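Local coordinates for mitogen-activated protein kinase kinase kinase 7 interacting protein 1 (Anopheles gambiae, PDB 2IRM) that probably acts as an adapter that binds the kinase TAK1 and triggers its autophosphorylation, and is built on a PP2C-type phosphatase fold, at residues A150-I162 with Y168-C180. Numbering follows the deposited sequence.
Sequences ALSVGSSAVLALI and YLGNIGNCRALLC
Ala157 to Leu161 run antiparallel to Tyr168 to Ile172 as the two arms of a beta hairpin in one of the two sheets of the PP2C beta-sandwich; the axes of strands 154-162 and 168-172 approach to 4.7 Å, at 165° between their directions. Ala157 with Ile172, Leu159 with Gly170 and Leu161 with Tyr168 are the hydrogen-bonded pairs, each joined by two backbone bonds. Past Gly173 the chain drops into the second sheet, so strand 168-172 lies beside strand 154-162, and Cys175 and Ala177, at the start of the next strand, come up against its Val158 face.

On the face turned to that second sheet, Val158 is the hub. Its CG1 sits between backbone N and carbonyl carbon (chi1 59°) and lies against Cys175 CB, while CG2, on the other branch, touches Ala177 CB at 3.9 Å and Leu169 CD2 at 4.0 Å. Leu169 CD2 also leans over the backbone of strand 154-162, 3.7 Å from Ala160 CB.

The opposite face, with Ala157, Ile172 and Tyr168, lies under helix 87-108: Ile172 packs on Phe98, and the Tyr168 side chain on Val90 and Ile94. Ala157 CB meets Ile172 CG2 at 4.0 Å.

Where the chain turns between the sheets, Asn174 hydrogen-bonds through ND2 to Leu223 O. The backbone N of Asn174 points almost straight at Ser156 OG, donating a hydrogen bond of 2.6 Å with an N-H...O angle of 175°.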
# COMPACT_ATOMS: atom_id res chain seq x y z
N ALA A 150 11.90 -5.58 16.10
CA ALA A 150 11.25 -6.14 14.92
C ALA A 150 9.77 -5.79 14.97
O ALA A 150 9.07 -5.92 13.98
CB ALA A 150 11.43 -7.65 14.89
N LEU A 151 9.29 -5.35 16.14
CA LEU A 151 7.91 -4.87 16.26
C LEU A 151 7.72 -3.51 15.57
O LEU A 151 6.81 -2.75 15.89
CB LEU A 151 7.45 -4.85 17.72
CG LEU A 151 8.43 -4.54 18.84
CD1 LEU A 151 8.81 -3.09 18.80
CD2 LEU A 151 7.82 -4.87 20.16
N SER A 152 8.60 -3.23 14.62
CA SER A 152 8.44 -2.10 13.72
C SER A 152 7.76 -2.58 12.45
O SER A 152 7.51 -1.78 11.54
CB SER A 152 9.81 -1.52 13.36
OG SER A 152 10.45 -2.31 12.37
N VAL A 153 7.51 -3.89 12.37
CA VAL A 153 6.89 -4.48 11.18
C VAL A 153 5.40 -4.16 11.16
O VAL A 153 4.72 -4.32 12.16
CB VAL A 153 7.12 -6.02 11.10
CG1 VAL A 153 6.37 -6.62 9.93
CG2 VAL A 153 8.61 -6.35 10.98
N GLY A 154 4.93 -3.70 10.01
CA GLY A 154 3.51 -3.46 9.78
C GLY A 154 3.20 -3.51 8.30
O GLY A 154 4.03 -3.97 7.51
N SER A 155 2.01 -3.04 7.91
CA SER A 155 1.62 -3.08 6.50
C SER A 155 0.60 -2.04 6.06
O SER A 155 -0.41 -1.82 6.72
CB SER A 155 1.09 -4.47 6.13
OG SER A 155 0.79 -4.54 4.75
N SER A 156 0.87 -1.41 4.92
CA SER A 156 -0.14 -0.64 4.22
C SER A 156 -1.05 -1.64 3.53
O SER A 156 -0.66 -2.79 3.33
CB SER A 156 0.49 0.28 3.18
OG SER A 156 0.94 1.47 3.78
N ALA A 157 -2.24 -1.19 3.14
CA ALA A 157 -3.24 -2.06 2.51
C ALA A 157 -4.17 -1.28 1.59
O ALA A 157 -4.56 -0.16 1.91
CB ALA A 157 -4.05 -2.74 3.59
N VAL A 158 -4.52 -1.86 0.45
CA VAL A 158 -5.61 -1.32 -0.36
C VAL A 158 -6.47 -2.46 -0.87
O VAL A 158 -5.98 -3.32 -1.60
CB VAL A 158 -5.12 -0.49 -1.56
CG1 VAL A 158 -4.25 -1.34 -2.48
CG2 VAL A 158 -6.30 0.10 -2.33
N LEU A 159 -7.74 -2.49 -0.49
CA LEU A 159 -8.59 -3.56 -0.98
C LEU A 159 -9.92 -3.12 -1.56
O LEU A 159 -10.78 -2.60 -0.86
CB LEU A 159 -8.73 -4.72 0.03
CG LEU A 159 -9.12 -4.62 1.50
CD1 LEU A 159 -10.60 -4.27 1.65
CD2 LEU A 159 -8.85 -5.95 2.19
N ALA A 160 -10.05 -3.33 -2.86
CA ALA A 160 -11.28 -3.11 -3.60
C ALA A 160 -12.09 -4.39 -3.58
O ALA A 160 -11.56 -5.47 -3.89
CB ALA A 160 -10.98 -2.69 -5.03
N LEU A 161 -13.36 -4.27 -3.23
CA LEU A 161 -14.28 -5.40 -3.12
C LEU A 161 -15.50 -5.19 -4.00
O LEU A 161 -16.40 -4.43 -3.65
CB LEU A 161 -14.67 -5.60 -1.65
CG LEU A 161 -15.50 -6.79 -1.11
CD1 LEU A 161 -16.93 -6.38 -0.88
CD2 LEU A 161 -15.42 -8.03 -1.99
N ILE A 162 -15.53 -5.85 -5.16
CA ILE A 162 -16.67 -5.74 -6.07
C ILE A 162 -17.76 -6.74 -5.71
O ILE A 162 -17.67 -7.94 -6.01
CB ILE A 162 -16.26 -5.90 -7.56
CG1 ILE A 162 -15.06 -5.00 -7.89
CG2 ILE A 162 -17.46 -5.60 -8.47
CD1 ILE A 162 -14.58 -5.10 -9.32
N TYR A 168 -16.59 -1.38 -3.53
CA TYR A 168 -16.32 -0.89 -2.19
C TYR A 168 -14.82 -0.85 -2.05
O TYR A 168 -14.12 -1.68 -2.62
CB TYR A 168 -16.90 -1.85 -1.16
CG TYR A 168 -18.40 -1.86 -1.17
CD1 TYR A 168 -19.10 -2.59 -2.14
CD2 TYR A 168 -19.13 -1.14 -0.23
CE1 TYR A 168 -20.49 -2.60 -2.16
CE2 TYR A 168 -20.52 -1.15 -0.25
CZ TYR A 168 -21.19 -1.88 -1.22
OH TYR A 168 -22.56 -1.88 -1.24
N LEU A 169 -14.32 0.12 -1.30
CA LEU A 169 -12.89 0.32 -1.23
C LEU A 169 -12.45 0.68 0.18
O LEU A 169 -12.90 1.67 0.76
CB LEU A 169 -12.48 1.41 -2.23
CG LEU A 169 -11.00 1.62 -2.61
CD1 LEU A 169 -10.25 2.43 -1.55
CD2 LEU A 169 -10.27 0.32 -2.92
N GLY A 170 -11.57 -0.14 0.74
CA GLY A 170 -11.04 0.12 2.06
C GLY A 170 -9.54 0.18 1.96
O GLY A 170 -8.92 -0.76 1.45
N ASN A 171 -8.95 1.29 2.42
CA ASN A 171 -7.49 1.43 2.39
C ASN A 171 -6.93 2.03 3.67
O ASN A 171 -7.63 2.76 4.38
CB ASN A 171 -7.04 2.22 1.15
CG ASN A 171 -6.77 3.71 1.45
OD1 ASN A 171 -5.68 4.07 1.92
ND2 ASN A 171 -7.74 4.57 1.15
N ILE A 172 -5.67 1.71 3.94
CA ILE A 172 -4.89 2.33 4.99
C ILE A 172 -3.43 2.43 4.54
O ILE A 172 -2.90 1.50 3.91
CB ILE A 172 -5.00 1.58 6.33
CG1 ILE A 172 -4.36 2.39 7.46
CG2 ILE A 172 -4.36 0.21 6.24
CD1 ILE A 172 -4.88 2.03 8.85
N GLY A 173 -2.80 3.56 4.82
CA GLY A 173 -1.38 3.73 4.51
C GLY A 173 -1.09 4.13 3.08
O GLY A 173 -1.83 4.92 2.48
N ASN A 174 -0.02 3.56 2.52
CA ASN A 174 0.57 4.03 1.27
C ASN A 174 -0.09 3.58 -0.02
O ASN A 174 -0.15 4.36 -0.97
CB ASN A 174 2.06 3.68 1.23
CG ASN A 174 2.89 4.55 2.18
OD1 ASN A 174 2.38 5.48 2.81
ND2 ASN A 174 4.17 4.23 2.28
N CYS A 175 -0.58 2.35 -0.05
CA CYS A 175 -1.25 1.81 -1.25
C CYS A 175 -2.36 2.72 -1.77
O CYS A 175 -2.95 3.50 -1.01
CB CYS A 175 -1.82 0.42 -0.96
SG CYS A 175 -0.65 -0.77 -0.27
N ARG A 176 -2.67 2.61 -3.06
CA ARG A 176 -3.61 3.54 -3.70
C ARG A 176 -4.54 2.90 -4.71
O ARG A 176 -4.18 1.93 -5.38
CB ARG A 176 -2.82 4.69 -4.35
CG ARG A 176 -3.63 5.94 -4.65
CD ARG A 176 -2.76 6.98 -5.32
NE ARG A 176 -1.60 7.37 -4.50
CZ ARG A 176 -0.52 7.98 -4.98
NH1 ARG A 176 -0.45 8.27 -6.28
NH2 ARG A 176 0.49 8.29 -4.18
N ALA A 177 -5.73 3.49 -4.84
CA ALA A 177 -6.76 3.04 -5.77
C ALA A 177 -7.26 4.15 -6.71
O ALA A 177 -7.67 5.24 -6.26
CB ALA A 177 -7.92 2.46 -4.99
N LEU A 178 -7.22 3.87 -8.01
CA LEU A 178 -7.68 4.80 -9.04
C LEU A 178 -8.81 4.21 -9.87
O LEU A 178 -8.74 3.05 -10.29
CB LEU A 178 -6.53 5.18 -9.97
CG LEU A 178 -5.24 5.77 -9.38
CD1 LEU A 178 -4.29 6.22 -10.48
CD2 LEU A 178 -5.51 6.90 -8.39
N LEU A 179 -9.84 5.01 -10.11
CA LEU A 179 -10.88 4.65 -11.06
C LEU A 179 -10.75 5.50 -12.32
O LEU A 179 -10.60 6.72 -12.25
CB LEU A 179 -12.28 4.84 -10.47
CG LEU A 179 -13.47 4.06 -11.06
CD1 LEU A 179 -14.01 4.71 -12.32
CD2 LEU A 179 -13.17 2.59 -11.33
N CYS A 180 -10.79 4.84 -13.46
CA CYS A 180 -10.74 5.54 -14.72
C CYS A 180 -12.11 5.56 -15.33
O CYS A 180 -12.67 4.52 -15.70
CB CYS A 180 -9.73 4.90 -15.66
SG CYS A 180 -8.10 4.80 -14.92